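Local structure of sphingomyelinase-c (Listeria ivanovii, 1ZWX) at residues N47-L52 / V103-Q108; F133-I138 / H146-H151; H74-I79 / W109-K114; T14-Y19 / H291-G296. The protein belongs to the endonuclease/exonuclease/phosphatase family of DNase I-like proteins, whose core is two beta sheets packed face to face between helices. All blocks are in the same frame, centred on the assembly; numbering follows the deposited sequence. Where two conformers were deposited one is given.

Contact 1. Residues N47-L52 / V103-Q108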
loop_
_atom_site.group_PDB
_atom_site.type_symbol
_atom_site.label_atom_id
_atom_site.label_comp_id
_atom_site.label_asym_id
_atom_site.label_seq_id
_atom_site.Cartn_x
_atom_site.Cartn_y
_atom_site.Cartn_z
ATOM N N ASN A 47 14.125 3.898 5.397
ATOM C CA ASN A 47 12.864 3.569 6.071
ATOM C C ASN A 47 13.098 2.443 7.044
ATOM O O ASN A 47 13.971 1.616 6.812
ATOM C CB ASN A 47 11.799 3.139 5.019
ATOM C CG ASN A 47 11.428 4.276 4.083
ATOM O OD1 ASN A 47 11.812 4.297 2.887
ATOM N ND2 ASN A 47 10.727 5.258 4.614
ATOM N N ASP A 48 12.286 2.346 8.089
ATOM C CA ASP A 48 12.265 1.144 8.888
ATOM C C ASP A 48 11.540 0.020 8.180
ATOM O O ASP A 48 11.936 -1.140 8.247
ATOM C CB ASP A 48 11.632 1.447 10.253
ATOM C CG ASP A 48 12.501 2.392 11.072
ATOM O OD1 ASP A 48 13.593 1.960 11.489
ATOM O OD2 ASP A 48 12.142 3.565 11.215
ATOM N N VAL A 49 10.437 0.382 7.509
ATOM C CA VAL A 49 9.509 -0.588 6.921
ATOM C C VAL A 49 8.971 0.049 5.625
ATOM O O VAL A 49 8.784 1.287 5.537
ATOM C CB VAL A 49 8.319 -0.937 7.907
ATOM C CG1 VAL A 49 7.222 -1.731 7.195
ATOM C CG2 VAL A 49 8.813 -1.741 9.128
ATOM N N VAL A 50 8.769 -0.781 4.604
ATOM C CA VAL A 50 8.164 -0.295 3.347
ATOM C C VAL A 50 6.976 -1.182 3.042
ATOM O O VAL A 50 7.061 -2.418 3.122
ATOM C CB VAL A 50 9.143 -0.352 2.133
ATOM C CG1 VAL A 50 8.371 -0.076 0.794
ATOM C CG2 VAL A 50 10.260 0.688 2.269
ATOM N N ILE A 51 5.847 -0.548 2.713
ATOM C CA ILE A 51 4.619 -1.289 2.352
ATOM C C ILE A 51 4.437 -1.133 0.855
ATOM O O ILE A 51 4.490 -0.027 0.360
ATOM C CB ILE A 51 3.365 -0.701 3.060
ATOM C CG1 ILE A 51 3.483 -0.888 4.582
ATOM C CG2 ILE A 51 2.052 -1.350 2.467
ATOM C CD1 ILE A 51 2.354 -0.133 5.384
ATOM N N LEU A 52 4.268 -2.248 0.140
ATOM C CA LEU A 52 4.032 -2.172 -1.308
ATOM C C LEU A 52 2.602 -2.590 -1.640
ATOM O O LEU A 52 2.071 -3.478 -0.994
ATOM C CB LEU A 52 4.980 -3.120 -2.035
ATOM C CG LEU A 52 6.461 -2.860 -1.785
ATOM C CD1 LEU A 52 7.248 -3.951 -2.509
ATOM C CD2 LEU A 52 6.871 -1.472 -2.291
ATOM N N VAL A 103 0.036 -7.057 -2.319
ATOM C CA VAL A 103 0.607 -6.419 -1.103
ATOM C C VAL A 103 1.811 -7.180 -0.559
ATOM O O VAL A 103 1.734 -8.360 -0.356
ATOM C CB VAL A 103 -0.425 -6.332 0.052
ATOM C CG1 VAL A 103 0.242 -5.711 1.314
ATOM C CG2 VAL A 103 -1.664 -5.503 -0.386
ATOM N N ALA A 104 2.909 -6.478 -0.313
ATOM C CA ALA A 104 4.018 -7.073 0.439
ATOM C C ALA A 104 4.538 -6.072 1.453
ATOM O O ALA A 104 4.353 -4.892 1.291
ATOM C CB ALA A 104 5.196 -7.530 -0.538
ATOM N N VAL A 105 5.214 -6.560 2.491
ATOM C CA VAL A 105 5.863 -5.644 3.464
ATOM C C VAL A 105 7.313 -6.055 3.640
ATOM O O VAL A 105 7.574 -7.215 3.835
ATOM C CB VAL A 105 5.174 -5.697 4.844
ATOM C CG1 VAL A 105 5.892 -4.800 5.848
ATOM C CG2 VAL A 105 3.700 -5.209 4.731
ATOM N N VAL A 106 8.225 -5.103 3.565
ATOM C CA VAL A 106 9.654 -5.391 3.729
ATOM C C VAL A 106 10.219 -4.497 4.842
ATOM O O VAL A 106 9.725 -3.378 5.089
ATOM C CB VAL A 106 10.440 -5.220 2.379
ATOM C CG1 VAL A 106 9.742 -6.051 1.258
ATOM C CG2 VAL A 106 10.606 -3.792 1.971
ATOM N N SER A 107 11.256 -5.003 5.521
ATOM C CA SER A 107 11.793 -4.331 6.707
ATOM C C SER A 107 13.329 -4.472 6.788
ATOM O O SER A 107 13.886 -5.509 6.429
ATOM C CB SER A 107 11.170 -4.966 7.957
ATOM O OG SER A 107 11.619 -4.292 9.122
ATOM N N GLN A 108 13.998 -3.432 7.261
ATOM C CA GLN A 108 15.395 -3.625 7.675
ATOM C C GLN A 108 15.538 -4.391 8.986
ATOM O O GLN A 108 16.665 -4.784 9.331
ATOM C CB GLN A 108 16.162 -2.316 7.724
ATOM C CG GLN A 108 15.664 -1.314 8.671
ATOM C CD GLN A 108 16.643 -0.172 8.843
ATOM O OE1 GLN A 108 16.319 0.977 8.549
ATOM N NE2 GLN A 108 17.861 -0.483 9.331
#

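Contact 2. Residues F133-I138 / H146-H151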
loop_
_atom_site.group_PDB
_atom_site.type_symbol
_atom_site.label_atom_id
_atom_site.label_comp_id
_atom_site.label_asym_id
_atom_site.label_seq_id
_atom_site.Cartn_x
_atom_site.Cartn_y
_atom_site.Cartn_z
ATOM N N PHE A 133 -4.748 -8.293 3.411
ATOM C CA PHE A 133 -3.716 -7.547 4.094
ATOM C C PHE A 133 -2.642 -8.500 4.617
ATOM O O PHE A 133 -2.904 -9.690 4.796
ATOM C CB PHE A 133 -4.291 -6.665 5.241
ATOM C CG PHE A 133 -5.085 -7.422 6.269
ATOM C CD1 PHE A 133 -6.467 -7.584 6.117
ATOM C CD2 PHE A 133 -4.477 -7.884 7.455
ATOM C CE1 PHE A 133 -7.226 -8.273 7.097
ATOM C CE2 PHE A 133 -5.219 -8.538 8.431
ATOM C CZ PHE A 133 -6.599 -8.749 8.243
ATOM N N ALA A 134 -1.446 -7.950 4.803
ATOM C CA ALA A 134 -0.310 -8.653 5.419
ATOM C C ALA A 134 -0.079 -8.045 6.800
ATOM O O ALA A 134 -0.145 -6.828 6.970
ATOM C CB ALA A 134 0.963 -8.456 4.561
ATOM N N TYR A 135 0.218 -8.906 7.771
ATOM C CA TYR A 135 0.524 -8.433 9.116
ATOM C C TYR A 135 1.968 -8.858 9.383
ATOM O O TYR A 135 2.315 -9.995 9.116
ATOM C CB TYR A 135 -0.385 -9.147 10.121
ATOM C CG TYR A 135 0.113 -9.046 11.551
ATOM C CD1 TYR A 135 -0.074 -7.862 12.294
ATOM C CD2 TYR A 135 0.822 -10.112 12.144
ATOM C CE1 TYR A 135 0.414 -7.757 13.642
ATOM C CE2 TYR A 135 1.318 -10.007 13.458
ATOM C CZ TYR A 135 1.090 -8.841 14.196
ATOM O OH TYR A 135 1.573 -8.731 15.494
ATOM N N VAL A 136 2.762 -7.941 9.902
ATOM C CA VAL A 136 4.063 -8.314 10.467
ATOM C C VAL A 136 4.234 -7.780 11.892
ATOM O O VAL A 136 3.764 -6.691 12.211
ATOM C CB VAL A 136 5.271 -7.870 9.571
ATOM C CG1 VAL A 136 5.175 -8.459 8.179
ATOM C CG2 VAL A 136 5.450 -6.362 9.501
ATOM N N LYS A 137 4.942 -8.546 12.718
ATOM C CA LYS A 137 5.537 -8.020 13.953
ATOM C C LYS A 137 7.081 -7.972 13.751
ATOM O O LYS A 137 7.659 -8.966 13.436
ATOM C CB LYS A 137 5.186 -8.902 15.149
ATOM C CG LYS A 137 5.776 -8.314 16.503
ATOM C CD LYS A 137 5.601 -9.309 17.668
ATOM C CE LYS A 137 6.048 -8.703 19.048
ATOM N NZ LYS A 137 5.852 -9.783 20.097
ATOM N N ILE A 138 7.683 -6.791 13.827
ATOM C CA ILE A 138 9.128 -6.657 13.705
ATOM C C ILE A 138 9.688 -6.286 15.082
ATOM O O ILE A 138 8.975 -5.718 15.919
ATOM C CB ILE A 138 9.582 -5.573 12.658
ATOM C CG1 ILE A 138 9.117 -4.179 13.032
ATOM C CG2 ILE A 138 9.070 -5.910 11.199
ATOM C CD1 ILE A 138 10.229 -3.149 12.963
ATOM N N HIS A 146 4.152 -3.260 15.108
ATOM C CA HIS A 146 3.159 -4.072 14.389
ATOM C C HIS A 146 2.719 -3.264 13.166
ATOM O O HIS A 146 2.423 -2.062 13.270
ATOM C CB HIS A 146 1.961 -4.441 15.291
ATOM C CG HIS A 146 2.357 -5.134 16.568
ATOM N ND1 HIS A 146 2.260 -6.496 16.724
ATOM C CD2 HIS A 146 2.867 -4.652 17.732
ATOM C CE1 HIS A 146 2.681 -6.830 17.939
ATOM N NE2 HIS A 146 3.033 -5.728 18.575
ATOM N N ILE A 147 2.738 -3.907 11.992
ATOM C CA ILE A 147 2.445 -3.180 10.745
ATOM C C ILE A 147 1.475 -4.027 9.947
ATOM O O ILE A 147 1.712 -5.226 9.740
ATOM C CB ILE A 147 3.694 -2.892 9.866
ATOM C CG1 ILE A 147 4.684 -1.975 10.589
ATOM C CG2 ILE A 147 3.282 -2.243 8.532
ATOM C CD1 ILE A 147 5.790 -2.794 11.342
ATOM N N ILE A 148 0.363 -3.395 9.563
ATOM C CA ILE A 148 -0.605 -4.002 8.654
ATOM C C ILE A 148 -0.548 -3.191 7.363
ATOM O O ILE A 148 -0.719 -1.954 7.379
ATOM C CB ILE A 148 -2.015 -4.046 9.286
ATOM C CG1 ILE A 148 -1.997 -5.095 10.407
ATOM C CG2 ILE A 148 -3.109 -4.324 8.192
ATOM C CD1 ILE A 148 -3.258 -5.162 11.247
ATOM N N GLY A 149 -0.242 -3.892 6.265
ATOM C CA GLY A 149 -0.170 -3.293 4.921
ATOM C C GLY A 149 -1.362 -3.850 4.137
ATOM O O GLY A 149 -1.676 -5.034 4.228
ATOM N N THR A 150 -2.034 -2.998 3.384
ATOM C CA THR A 150 -3.311 -3.423 2.736
ATOM C C THR A 150 -3.563 -2.623 1.489
ATOM O O THR A 150 -2.951 -1.563 1.260
ATOM C CB THR A 150 -4.562 -3.321 3.730
ATOM O OG1 THR A 150 -5.664 -4.071 3.187
ATOM C CG2 THR A 150 -4.987 -1.895 3.956
ATOM N N HIS A 151 -4.500 -3.121 0.687
ATOM C CA HIS A 151 -4.950 -2.426 -0.509
ATOM C C HIS A 151 -6.395 -2.907 -0.668
ATOM O O HIS A 151 -6.648 -4.076 -0.945
ATOM C CB HIS A 151 -4.092 -2.807 -1.739
ATOM C CG HIS A 151 -4.574 -2.198 -3.037
ATOM N ND1 HIS A 151 -4.179 -2.671 -4.276
ATOM C CD2 HIS A 151 -5.418 -1.170 -3.281
ATOM C CE1 HIS A 151 -4.744 -1.938 -5.226
ATOM N NE2 HIS A 151 -5.500 -1.020 -4.650
#

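Contact 3. Residues H74-I79 / W109-K114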
loop_
_atom_site.group_PDB
_atom_site.type_symbol
_atom_site.label_atom_id
_atom_site.label_comp_id
_atom_site.label_asym_id
_atom_site.label_seq_id
_atom_site.Cartn_x
_atom_site.Cartn_y
_atom_site.Cartn_z
ATOM N N HIS A 74 14.386 -8.442 5.307
ATOM C CA HIS A 74 13.352 -9.243 5.924
ATOM C C HIS A 74 12.050 -8.821 5.249
ATOM O O HIS A 74 11.723 -7.628 5.280
ATOM C CB HIS A 74 13.291 -8.979 7.426
ATOM C CG HIS A 74 14.640 -9.055 8.080
ATOM N ND1 HIS A 74 15.271 -10.257 8.345
ATOM C CD2 HIS A 74 15.513 -8.081 8.433
ATOM C CE1 HIS A 74 16.452 -10.014 8.897
ATOM N NE2 HIS A 74 16.626 -8.705 8.954
ATOM N N GLN A 75 11.396 -9.804 4.628
ATOM C CA GLN A 75 10.311 -9.571 3.669
ATOM C C GLN A 75 9.204 -10.584 3.839
ATOM O O GLN A 75 9.433 -11.752 4.207
ATOM C CB GLN A 75 10.816 -9.675 2.210
ATOM C CG GLN A 75 11.988 -8.763 1.885
ATOM C CD GLN A 75 12.254 -8.596 0.391
ATOM O OE1 GLN A 75 11.727 -9.351 -0.423
ATOM N NE2 GLN A 75 13.077 -7.603 0.035
ATOM N N THR A 76 7.983 -10.145 3.533
ATOM C CA THR A 76 6.902 -11.095 3.377
ATOM C C THR A 76 6.819 -11.478 1.884
ATOM O O THR A 76 7.335 -10.739 1.041
ATOM C CB THR A 76 5.517 -10.454 3.776
ATOM O OG1 THR A 76 5.168 -9.493 2.781
ATOM C CG2 THR A 76 5.572 -9.763 5.167
ATOM N N PRO A 77 6.159 -12.608 1.564
ATOM C CA PRO A 77 5.734 -12.863 0.173
ATOM C C PRO A 77 4.687 -11.795 -0.234
ATOM O O PRO A 77 4.210 -11.027 0.624
ATOM C CB PRO A 77 5.076 -14.230 0.246
ATOM C CG PRO A 77 5.468 -14.819 1.525
ATOM C CD PRO A 77 5.784 -13.698 2.470
ATOM N N VAL A 78 4.312 -11.760 -1.508
ATOM C CA VAL A 78 3.115 -10.988 -1.906
ATOM C C VAL A 78 1.919 -11.832 -1.453
ATOM O O VAL A 78 1.878 -13.062 -1.660
ATOM C CB VAL A 78 3.076 -10.681 -3.435
ATOM C CG1 VAL A 78 1.736 -10.037 -3.818
ATOM C CG2 VAL A 78 4.248 -9.769 -3.845
ATOM N N ILE A 79 0.947 -11.184 -0.793
ATOM C CA ILE A 79 -0.225 -11.917 -0.289
ATOM C C ILE A 79 -1.002 -12.572 -1.432
ATOM O O ILE A 79 -0.995 -12.054 -2.534
ATOM C CB ILE A 79 -1.182 -10.994 0.509
ATOM C CG1 ILE A 79 -1.771 -9.871 -0.388
ATOM C CG2 ILE A 79 -0.490 -10.427 1.752
ATOM C CD1 ILE A 79 -3.034 -9.165 0.239
ATOM N N TRP A 109 14.409 -4.618 9.683
ATOM C CA TRP A 109 14.369 -5.291 11.005
ATOM C C TRP A 109 13.798 -6.677 10.945
ATOM O O TRP A 109 12.933 -6.976 10.116
ATOM C CB TRP A 109 13.598 -4.431 12.041
ATOM C CG TRP A 109 14.108 -3.060 12.049
ATOM C CD1 TRP A 109 13.526 -1.964 11.471
ATOM C CD2 TRP A 109 15.350 -2.610 12.601
ATOM N NE1 TRP A 109 14.325 -0.874 11.618
ATOM C CE2 TRP A 109 15.455 -1.238 12.311
ATOM C CE3 TRP A 109 16.395 -3.248 13.309
ATOM C CZ2 TRP A 109 16.541 -0.464 12.720
ATOM C CZ3 TRP A 109 17.482 -2.480 13.714
ATOM C CH2 TRP A 109 17.550 -1.108 13.428
ATOM N N PRO A 110 14.272 -7.562 11.818
ATOM C CA PRO A 110 13.771 -8.898 11.765
ATOM C C PRO A 110 12.246 -8.985 11.995
ATOM O O PRO A 110 11.693 -8.293 12.866
ATOM C CB PRO A 110 14.528 -9.612 12.881
ATOM C CG PRO A 110 15.062 -8.562 13.732
ATOM C CD PRO A 110 15.310 -7.388 12.870
ATOM N N ILE A 111 11.620 -9.848 11.209
ATOM C CA ILE A 111 10.196 -10.137 11.297
ATOM C C ILE A 111 10.000 -11.395 12.157
ATOM O O ILE A 111 10.356 -12.482 11.749
ATOM C CB ILE A 111 9.579 -10.330 9.873
ATOM C CG1 ILE A 111 9.688 -9.047 9.049
ATOM C CG2 ILE A 111 8.118 -10.857 9.959
ATOM C CD1 ILE A 111 9.307 -9.222 7.522
ATOM N N VAL A 112 9.429 -11.254 13.358
ATOM C CA VAL A 112 9.200 -12.447 14.237
ATOM C C VAL A 112 7.857 -13.125 14.027
ATOM O O VAL A 112 7.621 -14.265 14.480
ATOM C CB VAL A 112 9.391 -12.074 15.727
ATOM C CG1 VAL A 112 10.842 -11.592 15.956
ATOM C CG2 VAL A 112 8.398 -10.951 16.143
ATOM N N GLU A 113 6.956 -12.413 13.336
ATOM C CA GLU A 113 5.658 -12.954 12.982
ATOM C C GLU A 113 5.175 -12.317 11.678
ATOM O O GLU A 113 5.310 -11.107 11.483
ATOM C CB GLU A 113 4.640 -12.646 14.081
ATOM C CG GLU A 113 3.513 -13.648 14.079
ATOM C CD GLU A 113 2.492 -13.380 15.180
ATOM O OE1 GLU A 113 2.859 -12.835 16.258
ATOM O OE2 GLU A 113 1.321 -13.733 14.952
ATOM N N LYS A 114 4.649 -13.150 10.787
ATOM C CA LYS A 114 4.005 -12.648 9.550
ATOM C C LYS A 114 2.844 -13.535 9.164
ATOM O O LYS A 114 2.973 -14.765 9.127
ATOM C CB LYS A 114 4.995 -12.469 8.379
ATOM C CG LYS A 114 5.769 -13.710 7.952
ATOM C CD LYS A 114 6.812 -13.323 6.863
ATOM C CE LYS A 114 7.706 -14.480 6.510
ATOM N NZ LYS A 114 8.682 -14.731 7.582
HETATM O O HOH W 1 10.498 -12.757 6.599
#

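Contact 4. Residues T14-Y19 / H291-G296. With PO4 (phosphate ion), chain B.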
loop_
_atom_site.group_PDB
_atom_site.type_symbol
_atom_site.label_atom_id
_atom_site.label_comp_id
_atom_site.label_asym_id
_atom_site.label_seq_id
_atom_site.Cartn_x
_atom_site.Cartn_y
_atom_site.Cartn_z
ATOM N N THR A 14 7.328 3.904 4.648
ATOM C CA THR A 14 6.933 4.467 3.360
ATOM C C THR A 14 5.978 3.451 2.734
ATOM O O THR A 14 6.202 2.248 2.814
ATOM C CB THR A 14 8.147 4.766 2.440
ATOM O OG1 THR A 14 8.852 5.894 2.953
ATOM C CG2 THR A 14 7.713 5.125 1.012
ATOM N N SER A 15 4.866 3.941 2.191
ATOM C CA SER A 15 3.930 3.062 1.497
ATOM C C SER A 15 3.838 3.559 0.041
ATOM O O SER A 15 3.702 4.754 -0.205
ATOM C CB SER A 15 2.550 3.089 2.180
ATOM O OG SER A 15 1.652 2.216 1.514
ATOM N N HIS A 16 3.956 2.622 -0.904
ATOM C CA HIS A 16 3.823 2.958 -2.300
ATOM C C HIS A 16 3.071 1.894 -3.041
ATOM O O HIS A 16 3.467 0.706 -3.091
ATOM C CB HIS A 16 5.181 3.181 -2.974
ATOM C CG HIS A 16 5.087 3.989 -4.227
ATOM N ND1 HIS A 16 6.108 4.056 -5.148
ATOM C CD2 HIS A 16 4.091 4.780 -4.702
ATOM C CE1 HIS A 16 5.757 4.871 -6.125
ATOM N NE2 HIS A 16 4.535 5.316 -5.882
ATOM N N ASN A 17 1.965 2.349 -3.608
ATOM C CA ASN A 17 1.241 1.587 -4.586
ATOM C C ASN A 17 2.051 1.761 -5.874
ATOM O O ASN A 17 2.065 2.837 -6.466
ATOM C CB ASN A 17 -0.191 2.171 -4.717
ATOM C CG ASN A 17 -1.024 1.414 -5.715
ATOM O OD1 ASN A 17 -0.471 0.822 -6.659
ATOM N ND2 ASN A 17 -2.348 1.398 -5.520
ATOM N N VAL A 18 2.768 0.709 -6.255
ATOM C CA VAL A 18 3.765 0.802 -7.324
ATOM C C VAL A 18 3.205 0.469 -8.734
ATOM O O VAL A 18 3.945 0.523 -9.722
ATOM C CB VAL A 18 5.000 -0.103 -7.033
ATOM C CG1 VAL A 18 5.764 0.429 -5.778
ATOM C CG2 VAL A 18 4.597 -1.522 -6.826
ATOM N N TYR A 19 1.922 0.128 -8.817
ATOM C CA TYR A 19 1.295 -0.050 -10.133
ATOM C C TYR A 19 2.103 -0.979 -11.052
ATOM O O TYR A 19 2.574 -0.542 -12.116
ATOM C CB TYR A 19 1.150 1.323 -10.780
ATOM C CG TYR A 19 0.412 1.347 -12.107
ATOM C CD1 TYR A 19 -0.766 0.635 -12.277
ATOM C CD2 TYR A 19 0.859 2.134 -13.149
ATOM C CE1 TYR A 19 -1.475 0.662 -13.479
ATOM C CE2 TYR A 19 0.147 2.195 -14.361
ATOM C CZ TYR A 19 -1.025 1.458 -14.510
ATOM O OH TYR A 19 -1.742 1.487 -15.715
ATOM N N HIS A 291 0.408 6.208 -8.640
ATOM C CA HIS A 291 0.189 6.775 -7.298
ATOM C C HIS A 291 1.505 7.379 -6.841
ATOM O O HIS A 291 2.571 6.857 -7.179
ATOM C CB HIS A 291 -0.205 5.723 -6.260
ATOM C CG HIS A 291 -1.602 5.199 -6.398
ATOM N ND1 HIS A 291 -2.591 5.471 -5.476
ATOM C CD2 HIS A 291 -2.172 4.405 -7.343
ATOM C CE1 HIS A 291 -3.717 4.884 -5.853
ATOM N NE2 HIS A 291 -3.490 4.227 -6.980
ATOM N N TYR A 292 1.422 8.428 -6.024
ATOM C CA TYR A 292 2.606 8.920 -5.331
ATOM C C TYR A 292 2.820 8.152 -4.039
ATOM O O TYR A 292 1.854 7.711 -3.425
ATOM C CB TYR A 292 2.523 10.426 -5.054
ATOM C CG TYR A 292 2.427 11.252 -6.288
ATOM C CD1 TYR A 292 1.358 12.163 -6.477
ATOM C CD2 TYR A 292 3.382 11.134 -7.288
ATOM C CE1 TYR A 292 1.277 12.940 -7.654
ATOM C CE2 TYR A 292 3.301 11.895 -8.467
ATOM C CZ TYR A 292 2.262 12.782 -8.648
ATOM O OH TYR A 292 2.237 13.513 -9.827
ATOM N N PRO A 293 4.103 7.957 -3.641
ATOM C CA PRO A 293 4.418 7.305 -2.371
ATOM C C PRO A 293 4.042 8.220 -1.196
ATOM O O PRO A 293 3.945 9.441 -1.367
ATOM C CB PRO A 293 5.939 7.131 -2.406
ATOM C CG PRO A 293 6.419 7.721 -3.690
ATOM C CD PRO A 293 5.304 8.397 -4.380
ATOM N N VAL A 294 3.782 7.623 -0.043
ATOM C CA VAL A 294 3.468 8.388 1.162
ATOM C C VAL A 294 4.479 7.946 2.235
ATOM O O VAL A 294 4.762 6.778 2.367
ATOM C CB VAL A 294 1.973 8.222 1.636
ATOM C CG1 VAL A 294 1.776 8.720 3.054
ATOM C CG2 VAL A 294 1.010 8.941 0.666
ATOM N N VAL A 295 5.029 8.902 2.967
ATOM C CA VAL A 295 5.919 8.582 4.106
ATOM C C VAL A 295 5.216 8.901 5.435
ATOM O O VAL A 295 4.578 9.953 5.576
ATOM C CB VAL A 295 7.370 9.213 3.941
ATOM C CG1 VAL A 295 7.316 10.735 3.796
ATOM C CG2 VAL A 295 8.339 8.727 5.065
ATOM N N GLY A 296 5.265 7.952 6.361
ATOM C CA GLY A 296 4.693 8.113 7.692
ATOM C C GLY A 296 5.892 8.224 8.648
ATOM O O GLY A 296 6.833 7.428 8.580
HETATM P P PO4 B . -5.962 1.939 -9.214
HETATM O O1 PO4 B . -6.340 2.578 -10.542
HETATM O O2 PO4 B . -4.664 2.522 -8.719
HETATM O O3 PO4 B . -7.008 2.271 -8.164
HETATM O O4 PO4 B . -5.832 0.443 -9.430
HETATM O O HOH W 2 1.132 5.088 -3.009
#

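Contact 1. Residues N47-L52 / V103-Q108
V49 lays its CG1 methyl on CG1 of V105, 3.6 Å away, a diagonal contact on one face of two antiparallel strands. Both methyls are anti to their backbone N (chi1 169° in V49, 177° in V105); V49 CG1 leans forward along its strand, and V105 CG1 leans across toward it. The second methyl of V49, CG2, lies beside S107, its partner in a non-hydrogen-bonded pair, while I51 CG1 approaches V105 CG2 more loosely. On the other face V106 CG2 rests against V50 CB at 3.7 Å, and L52 lies beside A104. V50 and V106 exchange two backbone bonds, V50 N to V106 O being 2.8 Å. L52 and A104 form the second hydrogen-bonded pair, less evenly: L52 N to A104 O is nearly straight, but A104 N reaches L52 O at 3.2 Å from above the carbonyl plane, bent to 151°. Q108 N donates to D48 O. The D48 carboxylate turns away from the pair, to the K12 amide, W109 NE1 and a salt bridge with K140. Helix 58-67 covers L52, A104 and V106 through L65, and I147 meets V49 and I51. Mostly aliphatic side chains line both faces, the amides of V50, V106, L52 and A104 satisfy one another, V49 and I51 bond to strand 12-20, and the charge is kept to the strand end: the chemistry of a buried core.

Contact 2. Residues F133-I138 / H146-H151
H146 meets Y135 rim to rim: ND1 and the tyrosine OH share a hydrogen bond of 2.6 Å, in which either could be the donor. The ring planes differ by 28°, and neither ring covers the other. The first torsion of H146 (chi1 -55°) sets CG anti to the carbonyl carbon, and its ring lies alongside both Y135 and the extended chain of K137, whose CG is 3.7 Å from CE1. NE2 of the same imidazole bonds to E188, which ties both ring nitrogens. I147, on the opposite face, is joined to V136 by two backbone bonds, V136 N to I147 O being 2.9 Å. Its CD1, placed by an unusual chi2 of 94°, touches both V136 CG2 and I138 CG1. I148 returns to the Y135 face and splits its branches: CG1 meets the edge of the tyrosine ring at CD1 (3.9 Å), while CG2 touches F133 CD2. G149 pairs with A134 through two bonds, A134 N to G149 O measuring 3.0 Å. T150 closes the pairing, its OG1 3.6 Å from F133 CB and bonded to G132 O. In this beta hairpin, helix 161-182 covers the aromatic face, with F178 edge-to-face to both Y135 and F133, I147 packs on strand 49-55 of the other sheet, and strand 111-118 runs beside 132-140.

Contact 3. Residues H74-I79 / W109-K114
With CG anti to the carbonyl carbon (chi1 -49°), the H74 imidazole swings flat over P110, whose CA stands 3.8 Å from the ring centroid. This CH-pi contact is almost perpendicular, only 8° off the ring normal. W109 O comes close as well, 3.3 Å from H74 CD2. I111 extends beyond CB and carries its CD1 to the backbone, 3.6 Å from both H74 C and Q75 N, while its CG1 brushes H74 CB. K114 takes a longer path: the chain runs past T76 in the opposite direction, CD lying 4.1 Å from T76 CG2. CD and CE pass near Q75 O, and the bend at the last torsion (chi4 -74°) turns NZ to a water rather than to that oxygen. NZ gives a proton to this water at 2.9 Å, and the same water donates to Q75 O at 2.8 Å. No direct hydrogen bond links 74-79 with 109-114, so this water bridge is the one polar tie between them. T76 OG1 donates to P77 O and accepts from V105 N. V112 and E113 both face K137 in a classic beta bulge, where the chain turns a corner. Strand 74-75 is an edge strand of one sheet, next to 104-107, whereas strand 111-118 lies in the other sheet between 88-90 and 132-140; the contact closes one margin of the sandwich, with V136 against T76.

Contact 4. Residues T14-Y19 / H291-G296
H291, the central residue of the S-D-H-Y-P run (S289 to P293) that marks this family of DNase I-like sandwich folds, stacks on N17. Starting at CB, the histidine meets the N17 backbone and lies 3.9 Å from N17 CB. CG is closer, at 3.7 Å from the same N17 CB. CD2 lies 3.6 Å from N17 CG, with the amide and imidazole planes only 10° apart. ND1 turns to D248 OD1. NE2, at the tip, has N17 ND2 3.4 Å away over the ring face, which is not a hydrogen bond, and donates instead to O2 of the phosphate ion at 2.7 Å, the acceptor at the ring edge. D248 is thus a second-shell residue fixing the rotation of the ring whose edge meets the ion. N17 is itself gripped: ND2 bonds to E54 and D195, and OD1 accepts from Y19 N in an Asx turn. Toward T14, strands 12-20 and 294-298 pair antiparallel through S15 and V294, whose two backbone bonds are nearly straight, while T14 faces V295 on the neighbouring non-hydrogen-bonded pair. P293, just before strand 294-298, lies on H16. Its CG is 3.7 Å from the centroid of the H16 ring, over the face, a CH-pi contact. The edge of that imidazole is held too: H16 NE2 donates to H291 O at 2.8 Å, in its own ring plane but 43° out of the carbonyl plane.

How the contacts relate
Contacts 1, 2 and 4 are buried; contact 3 lies at the surface. Contacts 1 and 4 share one sheet, strands 49-55 and 12-20 being neighbours in it, with I51 bonded to T14 and H16. Contact 2 belongs to the facing sheet and meets contact 1 across the sandwich, where I51 and V103 pack on G149. Contact 3 bridges the two sheets, H74 bonding to S107 and E113 to K137. The chemistry follows: aliphatic in contact 1, partly aromatic in contact 2, water-bridged in contact 3, and histidine with phosphate in contact 4. Contacts 3 and 4 do not touch, their nearest atoms about 9 Å apart.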